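Local coordinates for protein gene product PA4716 (PDB 1U0K) that is of uncertain function but is probably an isomerase of the PhzF family, with a two-lobed diaminopimelate epimerase-like fold, at residues A[160-165]-A[225-230]; A[164-169]-A[219-224]; A[207-212]-A[246-251]. All coordinates share one frame; numbering follows the deposited sequence.

Interaction 1: residues A[160-165]-A[225-230]; sequences VSTGLP and AGPVAA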
ATOM      1  N   VAL A 160     -12.981  18.855 -14.471  1.00 18.93           N
ATOM      2  CA  VAL A 160     -12.017  19.058 -15.551  1.00 18.67           C
ATOM      3  C   VAL A 160     -11.293  17.736 -15.783  1.00 19.03           C
ATOM      4  O   VAL A 160     -10.995  17.014 -14.828  1.00 18.78           O
ATOM      5  CB  VAL A 160     -11.010  20.173 -15.217  1.00 18.45           C
ATOM      6  CG1 VAL A 160     -10.132  20.479 -16.419  1.00 18.11           C
ATOM      7  CG2 VAL A 160     -11.743  21.462 -14.770  1.00 18.45           C
ATOM      8  N   SER A 161     -11.014  17.423 -17.047  1.00 19.77           N
ATOM      9  CA  SER A 161     -10.545  16.087 -17.426  1.00 20.19           C
ATOM     10  C   SER A 161      -9.597  16.112 -18.619  1.00 21.17           C
ATOM     11  O   SER A 161      -9.825  16.820 -19.595  1.00 21.02           O
ATOM     12  CB  SER A 161     -11.744  15.218 -17.788  1.00 20.53           C
ATOM     13  OG  SER A 161     -11.364  13.861 -17.970  1.00 21.20           O
ATOM     14  N   THR A 162      -8.524  15.337 -18.525  1.00 21.64           N
ATOM     15  CA  THR A 162      -7.722  14.967 -19.689  1.00 22.38           C
ATOM     16  C   THR A 162      -7.812  13.452 -19.907  1.00 22.97           C
ATOM     17  O   THR A 162      -6.937  12.863 -20.539  1.00 23.71           O
ATOM     18  CB  THR A 162      -6.261  15.392 -19.510  1.00 22.43           C
ATOM     19  OG1 THR A 162      -5.753  14.894 -18.262  1.00 22.46           O
ATOM     20  CG2 THR A 162      -6.129  16.893 -19.393  1.00 22.24           C
ATOM     21  N   GLY A 163      -8.893  12.846 -19.414  1.00 23.45           N
ATOM     22  CA  GLY A 163      -9.106  11.405 -19.451  1.00 23.73           C
ATOM     23  C   GLY A 163      -9.943  10.958 -18.265  1.00 23.85           C
ATOM     24  O   GLY A 163     -11.088  10.471 -18.410  1.00 24.55           O
ATOM     25  N   LEU A 164      -9.380  11.180 -17.079  1.00 22.84           N
ATOM     26  CA  LEU A 164     -10.021  10.839 -15.821  1.00 22.24           C
ATOM     27  C   LEU A 164     -10.565  12.133 -15.200  1.00 21.42           C
ATOM     28  O   LEU A 164      -9.783  12.981 -14.780  1.00 21.68           O
ATOM     29  CB  LEU A 164      -8.998  10.180 -14.888  1.00 22.26           C
ATOM     30  CG  LEU A 164      -9.467   9.685 -13.518  1.00 22.79           C
ATOM     31  CD1 LEU A 164     -10.559   8.633 -13.633  1.00 23.36           C
ATOM     32  CD2 LEU A 164      -8.274   9.148 -12.746  1.00 23.24           C
ATOM     33  N   PRO A 165     -11.884  12.291 -15.154  1.00 20.74           N
ATOM     34  CA  PRO A 165     -12.482  13.545 -14.663  1.00 20.00           C
ATOM     35  C   PRO A 165     -12.377  13.752 -13.153  1.00 19.67           C
ATOM     36  O   PRO A 165     -12.810  12.908 -12.367  1.00 19.10           O
ATOM     37  CB  PRO A 165     -13.947  13.426 -15.091  1.00 19.94           C
ATOM     38  CG  PRO A 165     -14.213  11.961 -15.193  1.00 21.06           C
ATOM     39  CD  PRO A 165     -12.917  11.322 -15.562  1.00 20.65           C
ATOM     40  N   ALA A 225      -2.939  16.680 -12.619  1.00 19.09           N
ATOM     41  CA  ALA A 225      -2.039  17.788 -12.889  1.00 18.82           C
ATOM     42  C   ALA A 225      -2.421  18.510 -14.174  1.00 19.01           C
ATOM     43  O   ALA A 225      -2.360  19.738 -14.238  1.00 18.72           O
ATOM     44  CB  ALA A 225      -0.598  17.293 -12.962  1.00 19.19           C
ATOM     45  N   GLY A 226      -2.806  17.748 -15.192  1.00 18.66           N
ATOM     46  CA  GLY A 226      -3.248  18.318 -16.449  1.00 18.54           C
ATOM     47  C   GLY A 226      -4.471  19.198 -16.257  1.00 18.72           C
ATOM     48  O   GLY A 226      -4.409  20.389 -16.550  1.00 18.25           O
ATOM     49  N   PRO A 227      -5.574  18.620 -15.788  1.00 18.68           N
ATOM     50  CA  PRO A 227      -6.789  19.386 -15.478  1.00 18.55           C
ATOM     51  C   PRO A 227      -6.539  20.609 -14.616  1.00 18.66           C
ATOM     52  O   PRO A 227      -7.119  21.660 -14.895  1.00 18.73           O
ATOM     53  CB  PRO A 227      -7.650  18.369 -14.734  1.00 18.51           C
ATOM     54  CG  PRO A 227      -7.256  17.066 -15.347  1.00 18.70           C
ATOM     55  CD  PRO A 227      -5.784  17.176 -15.577  1.00 18.65           C
ATOM     56  N   VAL A 228      -5.707  20.481 -13.590  1.00 18.51           N
ATOM     57  CA  VAL A 228      -5.415  21.599 -12.702  1.00 18.85           C
ATOM     58  C   VAL A 228      -4.745  22.720 -13.487  1.00 19.53           C
ATOM     59  O   VAL A 228      -5.133  23.885 -13.356  1.00 19.37           O
ATOM     60  CB  VAL A 228      -4.532  21.180 -11.487  1.00 18.84           C
ATOM     61  CG1 VAL A 228      -3.929  22.388 -10.782  1.00 18.72           C
ATOM     62  CG2 VAL A 228      -5.353  20.367 -10.490  1.00 19.05           C
ATOM     63  N   ALA A 229      -3.749  22.372 -14.296  1.00 19.65           N
ATOM     64  CA  ALA A 229      -3.027  23.353 -15.098  1.00 19.90           C
ATOM     65  C   ALA A 229      -3.973  24.071 -16.039  1.00 20.05           C
ATOM     66  O   ALA A 229      -3.893  25.290 -16.171  1.00 20.43           O
ATOM     67  CB  ALA A 229      -1.913  22.689 -15.891  1.00 19.77           C
ATOM     68  N   ALA A 230      -4.860  23.316 -16.687  1.00 19.80           N
ATOM     69  CA  ALA A 230      -5.809  23.873 -17.651  1.00 20.02           C
ATOM     70  C   ALA A 230      -6.804  24.794 -16.955  1.00 20.27           C
ATOM     71  O   ALA A 230      -7.208  25.807 -17.524  1.00 20.52           O
ATOM     72  CB  ALA A 230      -6.544  22.773 -18.384  1.00 19.93           C
TER
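Pro227, in the helix that runs through residues 225-230, lies against Val160, Ser161 and Thr162 at the end of strand 158-161, and the CA atoms of Val160 and Pro227 are 5.2 Å apart. The contact is dispersive: no hydrogen bond joins the two segments. At one end of the proline ring, Pro227 CB packs on Val160 CG1 at 3.7 Å. That methyl stands anti to the backbone N (chi1 -173°), beside the carbonyl carbon, and also touches the helix backbone, 3.6 Å from Pro227 O. At the other end, Pro227 CD meets Thr162 OG1 at 3.5 Å and the methyl CG2 at 3.8 Å, the two side chains crossing at about a right angle. The middle of the ring, CG, lies 4.0 Å from Ser161 CA. Because proline has no N-H, the helix is kinked here and Pro227 N has no bond to the preceding turn; within 225-230, Ala229 N and Ala230 N bond to the carbonyls of Ala225 and Gly226.

Polar contacts are local or lead elsewhere. Ser161 points away from the helix and accepts from the backbone at Gly163, with Gly163 N to Ser161 OG at 3.0 Å and an N-H...O angle of 158°, an ST turn that follows the strand end. Thr162 OG1 is satisfied by Gln124 of strand 117-129.

That strand also packs on the contact, Ala127 touching Val160, Thr162 and Ala230, while Ala225 and Val228 of the helix lean on Leu246 of strand 244-248.

Interaction 2: residues A[164-169]-A[219-224]; sequences LPYLLL and VATGSA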
ATOM      1  N   LEU A 164      -9.380  11.180 -17.079  1.00 22.84           N
ATOM      2  CA  LEU A 164     -10.021  10.839 -15.821  1.00 22.24           C
ATOM      3  C   LEU A 164     -10.565  12.133 -15.200  1.00 21.42           C
ATOM      4  O   LEU A 164      -9.783  12.981 -14.780  1.00 21.68           O
ATOM      5  CB  LEU A 164      -8.998  10.180 -14.888  1.00 22.26           C
ATOM      6  CG  LEU A 164      -9.467   9.685 -13.518  1.00 22.79           C
ATOM      7  CD1 LEU A 164     -10.559   8.633 -13.633  1.00 23.36           C
ATOM      8  CD2 LEU A 164      -8.274   9.148 -12.746  1.00 23.24           C
ATOM      9  N   PRO A 165     -11.884  12.291 -15.154  1.00 20.74           N
ATOM     10  CA  PRO A 165     -12.482  13.545 -14.663  1.00 20.00           C
ATOM     11  C   PRO A 165     -12.377  13.752 -13.153  1.00 19.67           C
ATOM     12  O   PRO A 165     -12.810  12.908 -12.367  1.00 19.10           O
ATOM     13  CB  PRO A 165     -13.947  13.426 -15.091  1.00 19.94           C
ATOM     14  CG  PRO A 165     -14.213  11.961 -15.193  1.00 21.06           C
ATOM     15  CD  PRO A 165     -12.917  11.322 -15.562  1.00 20.65           C
ATOM     16  N   TYR A 166     -11.809  14.890 -12.763  1.00 18.84           N
ATOM     17  CA  TYR A 166     -11.746  15.309 -11.370  1.00 18.60           C
ATOM     18  C   TYR A 166     -12.684  16.473 -11.147  1.00 18.30           C
ATOM     19  O   TYR A 166     -12.759  17.360 -11.973  1.00 18.73           O
ATOM     20  CB  TYR A 166     -10.338  15.770 -11.016  1.00 18.46           C
ATOM     21  CG  TYR A 166      -9.335  14.649 -10.940  1.00 19.12           C
ATOM     22  CD1 TYR A 166      -8.702  14.186 -12.087  1.00 19.98           C
ATOM     23  CD2 TYR A 166      -9.031  14.048  -9.725  1.00 19.67           C
ATOM     24  CE1 TYR A 166      -7.772  13.156 -12.027  1.00 20.46           C
ATOM     25  CE2 TYR A 166      -8.103  13.012  -9.653  1.00 19.86           C
ATOM     26  CZ  TYR A 166      -7.485  12.572 -10.808  1.00 20.53           C
ATOM     27  OH  TYR A 166      -6.571  11.545 -10.746  1.00 20.58           O
ATOM     28  N   LEU A 167     -13.401  16.458 -10.035  1.00 17.77           N
ATOM     29  CA  LEU A 167     -14.026  17.672  -9.521  1.00 17.88           C
ATOM     30  C   LEU A 167     -12.913  18.441  -8.829  1.00 17.30           C
ATOM     31  O   LEU A 167     -12.405  18.014  -7.810  1.00 16.59           O
ATOM     32  CB  LEU A 167     -15.131  17.319  -8.523  1.00 18.11           C
ATOM     33  CG  LEU A 167     -16.293  18.283  -8.227  1.00 20.72           C
ATOM     34  CD1 LEU A 167     -16.654  18.259  -6.739  1.00 21.14           C
ATOM     35  CD2 LEU A 167     -16.071  19.704  -8.737  1.00 21.46           C
ATOM     36  N   LEU A 168     -12.504  19.561  -9.416  1.00 17.22           N
ATOM     37  CA  LEU A 168     -11.547  20.451  -8.784  1.00 17.47           C
ATOM     38  C   LEU A 168     -12.318  21.354  -7.824  1.00 18.31           C
ATOM     39  O   LEU A 168     -13.280  22.008  -8.223  1.00 18.46           O
ATOM     40  CB  LEU A 168     -10.803  21.278  -9.833  1.00 17.40           C
ATOM     41  CG  LEU A 168     -10.126  20.500 -10.964  1.00 17.32           C
ATOM     42  CD1 LEU A 168      -9.353  21.450 -11.858  1.00 17.57           C
ATOM     43  CD2 LEU A 168      -9.199  19.412 -10.411  1.00 18.78           C
ATOM     44  N   LEU A 169     -11.916  21.328  -6.556  1.00 18.76           N
ATOM     45  CA  LEU A 169     -12.602  22.044  -5.487  1.00 20.19           C
ATOM     46  C   LEU A 169     -11.655  23.073  -4.892  1.00 20.91           C
ATOM     47  O   LEU A 169     -10.863  22.734  -4.028  1.00 20.77           O
ATOM     48  CB  LEU A 169     -13.042  21.060  -4.400  1.00 20.16           C
ATOM     49  CG  LEU A 169     -14.044  21.618  -3.389  1.00 21.09           C
ATOM     50  CD1 LEU A 169     -15.394  21.868  -4.045  1.00 21.04           C
ATOM     51  CD2 LEU A 169     -14.174  20.683  -2.205  1.00 21.84           C
ATOM     52  N   VAL A 219       0.616  10.778  -3.503  1.00 18.02           N
ATOM     53  CA  VAL A 219       1.749  11.696  -3.376  1.00 18.09           C
ATOM     54  C   VAL A 219       1.723  12.782  -4.462  1.00 18.14           C
ATOM     55  O   VAL A 219       1.923  13.957  -4.173  1.00 18.17           O
ATOM     56  CB  VAL A 219       3.093  10.929  -3.444  1.00 18.00           C
ATOM     57  CG1 VAL A 219       4.281  11.885  -3.472  1.00 18.55           C
ATOM     58  CG2 VAL A 219       3.214   9.938  -2.271  1.00 18.12           C
ATOM     59  N   ALA A 220       1.491  12.382  -5.711  1.00 18.30           N
ATOM     60  CA  ALA A 220       1.589  13.297  -6.846  1.00 18.33           C
ATOM     61  C   ALA A 220       0.840  12.722  -8.045  1.00 19.04           C
ATOM     62  O   ALA A 220       1.273  11.727  -8.619  1.00 19.19           O
ATOM     63  CB  ALA A 220       3.047  13.546  -7.197  1.00 18.80           C
ATOM     64  N   THR A 221      -0.262  13.370  -8.425  1.00 18.74           N
ATOM     65  CA  THR A 221      -1.251  12.803  -9.334  1.00 19.16           C
ATOM     66  C   THR A 221      -1.148  13.431 -10.724  1.00 19.53           C
ATOM     67  O   THR A 221      -1.675  14.516 -10.964  1.00 19.33           O
ATOM     68  CB  THR A 221      -2.659  13.030  -8.744  1.00 19.14           C
ATOM     69  OG1 THR A 221      -2.693  12.571  -7.381  1.00 19.74           O
ATOM     70  CG2 THR A 221      -3.715  12.198  -9.440  1.00 19.59           C
ATOM     71  N   GLY A 222      -0.476  12.744 -11.642  1.00 19.27           N
ATOM     72  CA  GLY A 222      -0.302  13.251 -12.993  1.00 19.47           C
ATOM     73  C   GLY A 222      -1.608  13.403 -13.757  1.00 19.49           C
ATOM     74  O   GLY A 222      -1.726  14.279 -14.628  1.00 19.67           O
ATOM     75  N   SER A 223      -2.592  12.568 -13.431  1.00 19.20           N
ATOM     76  CA  SER A 223      -3.882  12.590 -14.119  1.00 19.58           C
ATOM     77  C   SER A 223      -4.715  13.815 -13.717  1.00 19.45           C
ATOM     78  O   SER A 223      -5.604  14.220 -14.471  1.00 19.48           O
ATOM     79  CB  SER A 223      -4.668  11.292 -13.891  1.00 20.12           C
ATOM     80  OG  SER A 223      -4.799  10.983 -12.513  1.00 21.40           O
ATOM     81  N   ALA A 224      -4.427  14.373 -12.540  1.00 19.27           N
ATOM     82  CA  ALA A 224      -5.061  15.617 -12.060  1.00 19.21           C
ATOM     83  C   ALA A 224      -4.239  16.854 -12.408  1.00 19.39           C
ATOM     84  O   ALA A 224      -4.783  17.959 -12.483  1.00 19.15           O
ATOM     85  CB  ALA A 224      -5.272  15.566 -10.551  1.00 18.98           C
TER
HETATM   86  O   HOH W   1      -7.714  13.771 -16.193  1.00 20.25           O
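The first turn of helix 222-234, the helix enclosed by strands in this lobe, meets strand 166-170 where Tyr166 reaches over to Ser223 and Ala224. The phenol and the serine are joined by a hydrogen bond in which either could donate: Tyr166 OH and Ser223 OG are only 2.6 Å apart, and OG lies at the ring edge, in the ring plane. A chi1 of 53° sets Ser223 OG between its backbone N and carbonyl carbon, within bonding distance of the phenol. Ala224 takes the ring face instead. Its CB sits over the ring centre, 3.7 Å from the Tyr166 centroid and 11° off the normal, a CH-pi contact. Thr221 CG2 comes within 3.2 Å of Tyr166 OH, the two side chains crossing at a slant, while its own OG1 turns to Asp218 and Gln248.

A water joins the two backbones, which have no direct hydrogen bond to each other: it donates twice, 2.6 Å from Leu164 O and 2.8 Å from Ser223 O. Leu164 CD2 adds a looser contact, 3.9 Å from Ser223 OG. On the strand side, Phe196 touches Tyr166.

The side chain of Ser223 lies about 6 Å from that of Glu48, the predicted active-site residue, which is consistent with the family's architecture, where the start of a barrel-enclosed helix faces the catalytic cleft between the lobes.

Interaction 3: residues A[207-212]-A[246-251]; sequences GRTWDN and LHQGRF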
ATOM      1  N   GLY A 207      -2.130  20.868  -4.171  1.00 21.28           N
ATOM      2  CA  GLY A 207      -3.326  20.054  -4.146  1.00 20.89           C
ATOM      3  C   GLY A 207      -3.238  18.858  -3.222  1.00 20.22           C
ATOM      4  O   GLY A 207      -2.167  18.495  -2.735  1.00 20.28           O
ATOM      5  N   ARG A 208      -4.396  18.267  -2.971  1.00 20.00           N
ATOM      6  CA  ARG A 208      -4.501  17.034  -2.199  1.00 20.22           C
ATOM      7  C   ARG A 208      -5.570  16.142  -2.800  1.00 20.00           C
ATOM      8  O   ARG A 208      -6.624  16.609  -3.212  1.00 19.17           O
ATOM      9  CB  ARG A 208      -4.868  17.338  -0.748  1.00 20.65           C
ATOM     10  CG  ARG A 208      -3.733  17.938   0.055  1.00 21.61           C
ATOM     11  CD  ARG A 208      -4.015  18.017   1.550  1.00 22.53           C
ATOM     12  NE  ARG A 208      -3.818  16.739   2.225  1.00 23.04           N
ATOM     13  CZ  ARG A 208      -3.879  16.558   3.544  1.00 24.43           C
ATOM     14  NH1 ARG A 208      -4.141  17.571   4.362  1.00 26.01           N
ATOM     15  NH2 ARG A 208      -3.681  15.359   4.053  1.00 24.56           N
ATOM     16  N   THR A 209      -5.292  14.844  -2.843  1.00 19.85           N
ATOM     17  CA  THR A 209      -6.259  13.881  -3.357  1.00 20.24           C
ATOM     18  C   THR A 209      -5.990  12.491  -2.782  1.00 20.03           C
ATOM     19  O   THR A 209      -4.857  12.158  -2.436  1.00 19.52           O
ATOM     20  CB  THR A 209      -6.229  13.887  -4.902  1.00 20.29           C
ATOM     21  OG1 THR A 209      -7.424  13.292  -5.434  1.00 20.73           O
ATOM     22  CG2 THR A 209      -5.074  13.050  -5.466  1.00 20.93           C
ATOM     23  N   TRP A 210      -7.052  11.699  -2.696  1.00 20.58           N
ATOM     24  CA  TRP A 210      -7.038  10.399  -2.026  1.00 21.17           C
ATOM     25  C   TRP A 210      -7.650   9.344  -2.929  1.00 22.14           C
ATOM     26  O   TRP A 210      -8.235   9.663  -3.966  1.00 21.42           O
ATOM     27  CB  TRP A 210      -7.871  10.470  -0.742  1.00 21.38           C
ATOM     28  CG  TRP A 210      -7.263  11.271   0.374  1.00 21.20           C
ATOM     29  CD1 TRP A 210      -6.520  10.791   1.414  1.00 22.17           C
ATOM     30  CD2 TRP A 210      -7.362  12.687   0.574  1.00 21.53           C
ATOM     31  NE1 TRP A 210      -6.144  11.819   2.244  1.00 21.69           N
ATOM     32  CE2 TRP A 210      -6.645  12.995   1.753  1.00 22.05           C
ATOM     33  CE3 TRP A 210      -7.979  13.731  -0.127  1.00 22.23           C
ATOM     34  CZ2 TRP A 210      -6.530  14.303   2.245  1.00 22.45           C
ATOM     35  CZ3 TRP A 210      -7.862  15.033   0.366  1.00 22.86           C
ATOM     36  CH2 TRP A 210      -7.141  15.300   1.539  1.00 22.56           C
ATOM     37  N   ASP A 211      -7.540   8.085  -2.513  1.00 23.52           N
ATOM     38  CA  ASP A 211      -8.386   7.042  -3.086  1.00 24.69           C
ATOM     39  C   ASP A 211      -9.853   7.366  -2.769  1.00 25.53           C
ATOM     40  O   ASP A 211     -10.146   8.326  -2.056  1.00 25.00           O
ATOM     41  CB  ASP A 211      -7.980   5.638  -2.595  1.00 24.90           C
ATOM     42  CG  ASP A 211      -8.108   5.460  -1.086  1.00 26.13           C
ATOM     43  OD1 ASP A 211      -8.937   6.133  -0.444  1.00 27.19           O
ATOM     44  OD2 ASP A 211      -7.421   4.625  -0.458  1.00 28.36           O
ATOM     45  N   ASN A 212     -10.765   6.563  -3.303  1.00 26.96           N
ATOM     46  CA  ASN A 212     -12.201   6.796  -3.173  1.00 28.22           C
ATOM     47  C   ASN A 212     -12.693   6.861  -1.725  1.00 28.35           C
ATOM     48  O   ASN A 212     -13.627   7.598  -1.418  1.00 28.62           O
ATOM     49  CB  ASN A 212     -12.963   5.697  -3.930  1.00 28.87           C
ATOM     50  CG  ASN A 212     -14.466   5.923  -3.955  1.00 31.51           C
ATOM     51  OD1 ASN A 212     -15.168   5.662  -2.970  1.00 35.43           O
ATOM     52  ND2 ASN A 212     -14.975   6.387  -5.095  1.00 35.55           N
ATOM     53  N   LEU A 246       3.225  22.650 -10.077  1.00 23.21           N
ATOM     54  CA  LEU A 246       2.247  22.294  -9.068  1.00 22.60           C
ATOM     55  C   LEU A 246       2.945  21.523  -7.961  1.00 22.39           C
ATOM     56  O   LEU A 246       3.969  20.862  -8.183  1.00 21.99           O
ATOM     57  CB  LEU A 246       1.136  21.437  -9.666  1.00 22.57           C
ATOM     58  CG  LEU A 246       0.375  22.007 -10.853  1.00 23.39           C
ATOM     59  CD1 LEU A 246      -0.737  21.051 -11.242  1.00 24.17           C
ATOM     60  CD2 LEU A 246      -0.184  23.406 -10.541  1.00 24.00           C
ATOM     61  N   HIS A 247       2.393  21.619  -6.760  1.00 21.77           N
ATOM     62  CA  HIS A 247       2.980  20.983  -5.592  1.00 21.62           C
ATOM     63  C   HIS A 247       1.999  19.971  -5.044  1.00 21.37           C
ATOM     64  O   HIS A 247       0.803  20.224  -4.994  1.00 20.84           O
ATOM     65  CB  HIS A 247       3.332  22.019  -4.512  1.00 21.92           C
ATOM     66  CG  HIS A 247       4.121  23.176  -5.031  1.00 23.28           C
ATOM     67  ND1 HIS A 247       5.466  23.093  -5.319  1.00 24.76           N
ATOM     68  CD2 HIS A 247       3.747  24.439  -5.341  1.00 24.83           C
ATOM     69  CE1 HIS A 247       5.888  24.258  -5.776  1.00 25.83           C
ATOM     70  NE2 HIS A 247       4.864  25.091  -5.806  1.00 26.33           N
ATOM     71  N   GLN A 248       2.518  18.820  -4.642  1.00 20.93           N
ATOM     72  CA  GLN A 248       1.706  17.783  -4.014  1.00 20.86           C
ATOM     73  C   GLN A 248       2.598  16.880  -3.177  1.00 21.19           C
ATOM     74  O   GLN A 248       3.766  16.682  -3.501  1.00 21.10           O
ATOM     75  CB  GLN A 248       0.973  16.951  -5.069  1.00 20.85           C
ATOM     76  CG  GLN A 248      -0.267  16.223  -4.544  1.00 19.72           C
ATOM     77  CD  GLN A 248      -0.969  15.405  -5.616  1.00 19.58           C
ATOM     78  OE1 GLN A 248      -1.085  15.847  -6.759  1.00 18.23           O
ATOM     79  NE2 GLN A 248      -1.433  14.203  -5.253  1.00 18.85           N
ATOM     80  N   GLY A 249       2.043  16.341  -2.099  1.00 21.97           N
ATOM     81  CA  GLY A 249       2.703  15.292  -1.340  1.00 22.93           C
ATOM     82  C   GLY A 249       3.327  15.685  -0.014  1.00 23.95           C
ATOM     83  O   GLY A 249       3.807  14.813   0.711  1.00 24.06           O
ATOM     84  N   ARG A 250       3.303  16.966   0.333  1.00 25.56           N
ATOM     85  CA  ARG A 250       4.019  17.423   1.526  1.00 26.86           C
ATOM     86  C   ARG A 250       3.390  16.927   2.832  1.00 27.35           C
ATOM     87  O   ARG A 250       4.094  16.753   3.822  1.00 27.43           O
ATOM     88  CB  ARG A 250       4.200  18.950   1.513  1.00 27.16           C
ATOM     89  CG  ARG A 250       3.102  19.782   2.147  1.00 29.04           C
ATOM     90  CD  ARG A 250       3.483  21.258   2.271  1.00 30.98           C
ATOM     91  NE  ARG A 250       2.321  22.143   2.277  1.00 32.92           N
ATOM     92  CZ  ARG A 250       1.591  22.433   3.354  1.00 34.50           C
ATOM     93  NH1 ARG A 250       1.892  21.931   4.550  1.00 35.26           N
ATOM     94  NH2 ARG A 250       0.551  23.247   3.233  1.00 35.57           N
ATOM     95  N   PHE A 251       2.080  16.682   2.824  1.00 28.03           N
ATOM     96  CA  PHE A 251       1.386  16.132   3.996  1.00 28.68           C
ATOM     97  C   PHE A 251       1.677  14.640   4.211  1.00 28.78           C
ATOM     98  O   PHE A 251       1.319  14.077   5.246  1.00 29.19           O
ATOM     99  CB  PHE A 251      -0.124  16.364   3.887  1.00 28.70           C
ATOM    100  CG  PHE A 251      -0.512  17.818   3.844  1.00 29.81           C
ATOM    101  CD1 PHE A 251      -0.731  18.456   2.631  1.00 30.51           C
ATOM    102  CD2 PHE A 251      -0.642  18.554   5.017  1.00 31.19           C
ATOM    103  CE1 PHE A 251      -1.077  19.800   2.584  1.00 31.53           C
ATOM    104  CE2 PHE A 251      -0.991  19.898   4.975  1.00 31.74           C
ATOM    105  CZ  PHE A 251      -1.211  20.520   3.758  1.00 31.79           C
TER
HETATM  106  O   HOH W   2      -0.121  18.343  -0.879  1.00 23.20           O
HETATM  107  O   HOH W   3      -2.238  14.492  -1.984  1.00 18.20           O
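Gly207 N donates to His247 O at 3.1 Å with an N-H...O angle of 153°, joining strands 206-208 and 244-248, which run in roughly the same direction. With the further backbone bond between His247 and Arg205, this seam is consistent with the barrel-like wrapping of a central helix, here 222-234, in the diaminopimelate epimerase-like fold. Water 2 extends the seam, donating to Gly207 O at 2.8 Å and accepting from Gly249 N at 3.2 Å, and so bridges the two backbones just past the end of strand 244-248.

Beside this seam, Gln248 CG approaches Gly207 O at 3.5 Å, and its extended chain carries the amide past Thr209, whose CG2 is 3.8 Å from Gln248 NE2. The polar ends are engaged beyond the segments: Gln248 OE1 by Tyr198, Gln248 NE2 by the Asp218 carbonyl, and Thr209 OG1 by the Val197 carbonyl.

The CB of Arg208 points away from 246-251, yet Arg208 CD reaches Phe251 CD1 at 3.5 Å. The bend at chi3 (79°) places NE against the same ring carbon, next to CD. The guanidinium lies flat on the phenyl ring, planes 8° apart, in a cation-pi stack. Glu217 forms a salt bridge with NH2 and the Leu176 carbonyl bonds NH1, so the group's rotation is restrained as well as its face. Arg208 CZ stands 4.0 Å from the Phe251 centroid, and Arg250 CG packs on the opposite face of that ring, toward its rim.

Helix 222-234 connects the set: its first turn serves interaction 2 and the next turns serve interaction 1, whose centres are 6 Å apart, while interaction 3 joins two strands beside it, consistent with a barrel-like wrapping. Val160 N lies 2.9 Å from Tyr166 O, probably a hydrogen bond between the neighbouring strands of interactions 1 and 2. Interactions 2 and 3, with centres about 9 Å apart, meet through Thr221 OG1, 3.0 Å from Gln248 NE2. Val228 CG1 and Leu246 CD1, 3.5 Å apart, pack interaction 1 against interaction 3. Measured between side chains, interaction 2 comes closest to the predicted active-site Glu48, followed by interaction 3 (Thr209, about 9 Å) and interaction 1 (Thr162, about 12 Å).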